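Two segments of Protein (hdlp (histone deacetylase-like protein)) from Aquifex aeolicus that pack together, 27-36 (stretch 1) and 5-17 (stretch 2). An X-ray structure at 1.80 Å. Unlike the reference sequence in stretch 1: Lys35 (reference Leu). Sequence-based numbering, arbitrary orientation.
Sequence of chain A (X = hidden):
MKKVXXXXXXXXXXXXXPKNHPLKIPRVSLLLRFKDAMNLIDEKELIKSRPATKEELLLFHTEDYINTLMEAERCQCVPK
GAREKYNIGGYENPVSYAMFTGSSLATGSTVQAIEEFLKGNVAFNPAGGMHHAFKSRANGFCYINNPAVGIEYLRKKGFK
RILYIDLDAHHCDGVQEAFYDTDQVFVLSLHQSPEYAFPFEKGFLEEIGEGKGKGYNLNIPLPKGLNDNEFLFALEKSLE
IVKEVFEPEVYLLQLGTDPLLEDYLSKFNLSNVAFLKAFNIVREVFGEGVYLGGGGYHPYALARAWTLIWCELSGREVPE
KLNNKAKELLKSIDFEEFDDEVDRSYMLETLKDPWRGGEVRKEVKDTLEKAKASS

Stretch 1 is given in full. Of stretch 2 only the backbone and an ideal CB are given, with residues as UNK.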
# COMPACT_ATOMS: atom_id res chain seq x y z
N ARG A 27 -5.89 -11.20 3.92
CA ARG A 27 -5.26 -9.93 4.32
C ARG A 27 -6.24 -8.92 4.88
O ARG A 27 -6.21 -8.65 6.08
CB ARG A 27 -4.50 -9.35 3.13
CG ARG A 27 -3.41 -10.31 2.65
CD ARG A 27 -2.67 -9.81 1.41
NE ARG A 27 -1.80 -8.68 1.68
CZ ARG A 27 -2.06 -7.41 1.38
NH1 ARG A 27 -3.20 -7.08 0.79
NH2 ARG A 27 -1.18 -6.47 1.68
N VAL A 28 -7.09 -8.33 4.05
CA VAL A 28 -8.05 -7.40 4.62
C VAL A 28 -9.10 -8.18 5.42
O VAL A 28 -9.57 -7.72 6.48
CB VAL A 28 -8.73 -6.57 3.52
CG1 VAL A 28 -9.83 -5.68 4.13
CG2 VAL A 28 -7.69 -5.70 2.83
N SER A 29 -9.46 -9.37 4.94
CA SER A 29 -10.46 -10.16 5.67
C SER A 29 -9.82 -10.57 6.99
O SER A 29 -10.48 -10.65 8.02
CB SER A 29 -10.89 -11.41 4.88
OG SER A 29 -9.83 -12.35 4.75
N LEU A 30 -8.52 -10.81 6.96
CA LEU A 30 -7.86 -11.21 8.19
C LEU A 30 -7.82 -10.02 9.14
O LEU A 30 -8.00 -10.20 10.34
CB LEU A 30 -6.44 -11.71 7.91
CG LEU A 30 -5.60 -12.22 9.10
CD1 LEU A 30 -5.26 -11.08 10.03
CD2 LEU A 30 -6.36 -13.31 9.86
N LEU A 31 -7.60 -8.82 8.61
CA LEU A 31 -7.55 -7.62 9.46
C LEU A 31 -8.90 -7.45 10.14
O LEU A 31 -8.97 -7.20 11.34
CB LEU A 31 -7.27 -6.36 8.63
CG LEU A 31 -6.48 -5.16 9.20
CD1 LEU A 31 -7.00 -3.84 8.56
CD2 LEU A 31 -6.62 -5.07 10.69
N LEU A 32 -9.97 -7.57 9.37
CA LEU A 32 -11.31 -7.41 9.93
C LEU A 32 -11.56 -8.42 11.03
O LEU A 32 -12.05 -8.05 12.09
CB LEU A 32 -12.38 -7.56 8.84
CG LEU A 32 -12.55 -6.41 7.83
CD1 LEU A 32 -13.71 -6.71 6.89
CD2 LEU A 32 -12.82 -5.12 8.57
N ARG A 33 -11.25 -9.69 10.78
CA ARG A 33 -11.47 -10.72 11.79
C ARG A 33 -10.59 -10.48 13.00
O ARG A 33 -10.99 -10.74 14.13
CB ARG A 33 -11.22 -12.11 11.21
CG ARG A 33 -12.24 -12.52 10.14
CD ARG A 33 -12.22 -14.01 9.82
NE ARG A 33 -10.93 -14.44 9.29
CZ ARG A 33 -10.66 -15.69 8.92
NH1 ARG A 33 -11.58 -16.63 9.02
NH2 ARG A 33 -9.46 -15.99 8.43
N PHE A 34 -9.39 -9.96 12.77
CA PHE A 34 -8.45 -9.69 13.84
C PHE A 34 -8.93 -8.52 14.71
O PHE A 34 -8.95 -8.60 15.94
CB PHE A 34 -7.07 -9.38 13.27
CG PHE A 34 -6.00 -9.26 14.30
CD1 PHE A 34 -5.51 -10.40 14.93
CD2 PHE A 34 -5.50 -8.01 14.68
CE1 PHE A 34 -4.52 -10.30 15.93
CE2 PHE A 34 -4.52 -7.90 15.67
CZ PHE A 34 -4.03 -9.05 16.30
N LYS A 35 -9.34 -7.41 14.09
CA LYS A 35 -9.78 -6.33 14.95
C LYS A 35 -11.04 -6.69 15.71
O LYS A 35 -11.27 -6.19 16.80
CB LYS A 35 -9.98 -5.05 14.16
CG LYS A 35 -8.66 -4.37 13.83
CD LYS A 35 -8.88 -3.12 13.04
CE LYS A 35 -9.53 -3.44 11.72
NZ LYS A 35 -10.86 -4.09 11.84
N ASP A 36 -11.85 -7.57 15.14
CA ASP A 36 -13.07 -7.99 15.81
C ASP A 36 -12.68 -8.87 16.99
O ASP A 36 -13.18 -8.68 18.11
CB ASP A 36 -13.99 -8.76 14.86
CG ASP A 36 -15.30 -9.19 15.51
OD1 ASP A 36 -15.97 -8.33 16.14
OD2 ASP A 36 -15.67 -10.37 15.39
N UNK A 5 -13.63 5.90 9.70
CA UNK A 5 -14.18 4.73 9.06
C UNK A 5 -13.15 3.76 8.48
O UNK A 5 -12.10 4.19 8.00
CB UNK A 5 -15.13 5.18 7.95
N UNK A 6 -13.50 2.49 8.49
CA UNK A 6 -12.64 1.47 7.89
C UNK A 6 -13.46 0.88 6.74
O UNK A 6 -14.59 0.45 6.94
CB UNK A 6 -12.21 0.40 8.90
N UNK A 7 -12.91 0.87 5.53
CA UNK A 7 -13.64 0.33 4.38
C UNK A 7 -13.19 -1.11 4.17
O UNK A 7 -12.00 -1.37 4.00
CB UNK A 7 -13.41 1.17 3.12
N UNK A 8 -14.12 -2.05 4.22
CA UNK A 8 -13.75 -3.44 4.01
C UNK A 8 -14.92 -4.40 3.94
O UNK A 8 -16.09 -4.01 4.04
CB UNK A 8 -12.81 -3.89 5.13
N UNK A 9 -14.59 -5.67 3.74
CA UNK A 9 -15.57 -6.74 3.67
C UNK A 9 -14.84 -8.07 3.80
O UNK A 9 -13.67 -8.18 3.42
CB UNK A 9 -16.37 -6.67 2.37
N UNK A 10 -15.51 -9.08 4.35
CA UNK A 10 -14.87 -10.38 4.48
C UNK A 10 -14.80 -11.10 3.14
O UNK A 10 -14.10 -12.11 3.00
CB UNK A 10 -15.62 -11.24 5.50
N UNK A 11 -15.50 -10.56 2.14
CA UNK A 11 -15.53 -11.15 0.80
C UNK A 11 -14.17 -11.25 0.12
O UNK A 11 -13.97 -12.09 -0.75
CB UNK A 11 -16.47 -10.33 -0.09
N UNK A 12 -13.23 -10.37 0.50
CA UNK A 12 -11.90 -10.44 -0.10
C UNK A 12 -11.33 -11.84 0.11
O UNK A 12 -10.53 -12.32 -0.70
CB UNK A 12 -10.97 -9.38 0.50
N UNK A 13 -11.77 -12.50 1.18
CA UNK A 13 -11.30 -13.85 1.49
C UNK A 13 -11.56 -14.88 0.41
O UNK A 13 -10.88 -15.91 0.38
CB UNK A 13 -11.95 -14.33 2.79
N UNK A 14 -12.52 -14.61 -0.47
CA UNK A 14 -12.86 -15.53 -1.56
C UNK A 14 -12.17 -15.22 -2.88
O UNK A 14 -12.39 -15.91 -3.88
CB UNK A 14 -14.37 -15.52 -1.78
N UNK A 15 -11.34 -14.17 -2.90
CA UNK A 15 -10.62 -13.76 -4.12
C UNK A 15 -9.13 -13.73 -3.80
O UNK A 15 -8.47 -12.71 -3.98
CB UNK A 15 -11.10 -12.40 -4.63
N UNK A 16 -8.61 -14.86 -3.32
CA UNK A 16 -7.20 -14.98 -2.96
C UNK A 16 -6.40 -15.34 -4.21
O UNK A 16 -6.93 -15.89 -5.17
CB UNK A 16 -7.00 -16.03 -1.86
N UNK A 17 -5.11 -15.02 -4.20
CA UNK A 17 -4.27 -15.39 -5.33
C UNK A 17 -4.02 -16.88 -5.24
O UNK A 17 -4.21 -17.50 -4.18
CB UNK A 17 -2.96 -14.60 -5.34

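Position 5 lies in an extended strand with nothing of the helix 28-36 within reach of its CB, so stretch 1 sets no preference; it is Lys5. At position 6 CA-to-CB points toward the helix, and the ideal CB stands 5.5 Å from Lys35 CE, with the methyls of Leu32 also ahead. The gap asks for an apolar chain of medium length, such as leucine, isoleucine or methionine. The residue is Leu6, with both chi angles t, and its CD1 reaches 3.9 Å from Leu32 CD2 and 3.2 Å from Lys35 CE, a close contact with the aliphatic part of that lysine, which differs from the reference sequence.

Position 7 points away, as strand alternation requires, and the helix does not constrain it; it is Ile7. Position 8 turns back toward the helix, but here an ideal CB would lie 3.4 Å from Leu32 CD1, which is tight, and 3.6 Å from Val28 CG1. With phi/psi of -174/180 and so little space, glycine suits best. Gly8 lets Leu32 CD1 rest 3.9 Å from its carbonyl C.

Position 9 points away from stretch 1, which leaves its side chain free, although the backbone is close: the N of residue 9 is 3.4 Å from Leu32 CD1. It is Thr9, whose OG1 accepts a hydrogen bond from the backbone N of residue 11 (3.0 Å).

At position 10 the CB points sideways, 4.8 Å from Ser29 CB and 5.1 Å from Leu32 CD1. A branched or flexible apolar chain could bend over the helix; leucine and methionine both fit. Leu10 does so, placing CD2 3.8 Å from Leu32 CD1 and CD1 3.7 Å from Arg33 CG.

Position 11 points away, and a polar residue is reasonable; Asp11 receives a hydrogen bond on OD2 from Thr9 OG1 (2.8 Å). Position 12 faces the start of the helix, its CB 4.7 Å from Val28 CB. A large apolar or aromatic group could cover that valine, and Tyr12 brings CD1 to 3.8 Å from Val28 CG1.

At position 13 an ideal CB would sit 3.5 Å from Ser29 OG and be crowded by the O of residue 10 at 3.1 Å, favouring glycine. Gly13 CA packs 3.9 Å from Ser29 OG.

Positions 14 and 15 are out of reach and are Lys14 and Tyr15. Position 16 has a distant CB, so only a long chain could return to the helix. Arg16, poorly ordered, does: water 1 lies 2.6 Å from Ser29 OG and accepts a weak hydrogen bond from Arg16 NH2 (3.4 Å). Position 17, out of reach, is Tyr17.

Stretch 2, residues 5-17: KLIGTLDYGKYRY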
# COMPACT_ATOMS: atom_id res chain seq x y z
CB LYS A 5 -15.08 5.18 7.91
CG LYS A 5 -16.22 6.12 8.30
CD LYS A 5 -17.25 5.40 9.17
CE LYS A 5 -18.47 6.29 9.43
NZ LYS A 5 -19.46 5.60 10.33
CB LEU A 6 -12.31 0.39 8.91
CG LEU A 6 -11.23 -0.62 8.48
CD1 LEU A 6 -11.13 -1.70 9.54
CD2 LEU A 6 -11.56 -1.25 7.15
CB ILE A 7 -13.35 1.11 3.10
CG1 ILE A 7 -13.47 2.61 3.37
CG2 ILE A 7 -14.38 0.75 2.01
CD1 ILE A 7 -13.34 3.44 2.18
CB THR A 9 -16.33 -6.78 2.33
OG1 THR A 9 -17.09 -7.99 2.26
CG2 THR A 9 -15.35 -6.75 1.17
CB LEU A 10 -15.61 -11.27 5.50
CG LEU A 10 -15.50 -10.92 6.99
CD1 LEU A 10 -14.03 -10.91 7.39
CD2 LEU A 10 -16.12 -9.57 7.26
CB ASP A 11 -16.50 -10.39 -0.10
CG ASP A 11 -17.93 -10.43 0.43
OD1 ASP A 11 -18.36 -11.52 0.85
OD2 ASP A 11 -18.61 -9.39 0.41
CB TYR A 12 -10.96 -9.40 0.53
CG TYR A 12 -11.27 -7.96 0.16
CD1 TYR A 12 -11.66 -7.03 1.13
CD2 TYR A 12 -11.14 -7.52 -1.16
CE1 TYR A 12 -11.91 -5.70 0.80
CE2 TYR A 12 -11.38 -6.19 -1.51
CZ TYR A 12 -11.76 -5.29 -0.53
OH TYR A 12 -11.97 -3.96 -0.87
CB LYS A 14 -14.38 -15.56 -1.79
CG LYS A 14 -15.16 -16.42 -0.78
CD LYS A 14 -14.84 -17.92 -0.88
CE LYS A 14 -15.32 -18.58 -2.19
NZ LYS A 14 -14.64 -18.06 -3.42
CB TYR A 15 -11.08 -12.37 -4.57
CG TYR A 15 -12.58 -12.26 -4.64
CD1 TYR A 15 -13.24 -11.15 -4.10
CD2 TYR A 15 -13.35 -13.30 -5.16
CE1 TYR A 15 -14.64 -11.09 -4.08
CE2 TYR A 15 -14.74 -13.24 -5.14
CZ TYR A 15 -15.38 -12.14 -4.59
OH TYR A 15 -16.76 -12.09 -4.53
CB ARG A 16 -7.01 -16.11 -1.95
CG ARG A 16 -7.91 -16.08 -0.73
CD ARG A 16 -7.53 -15.01 0.28
NE ARG A 16 -8.34 -15.16 1.49
CZ ARG A 16 -8.37 -16.26 2.24
NH1 ARG A 16 -7.64 -17.32 1.91
NH2 ARG A 16 -9.14 -16.31 3.32
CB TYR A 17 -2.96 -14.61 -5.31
CG TYR A 17 -3.11 -13.16 -5.75
CD1 TYR A 17 -4.02 -12.31 -5.12
CD2 TYR A 17 -2.34 -12.65 -6.80
CE1 TYR A 17 -4.15 -10.98 -5.52
CE2 TYR A 17 -2.46 -11.33 -7.21
CZ TYR A 17 -3.37 -10.49 -6.56
OH TYR A 17 -3.49 -9.17 -6.94
O HOH W 1 -10.43 -14.54 5.93
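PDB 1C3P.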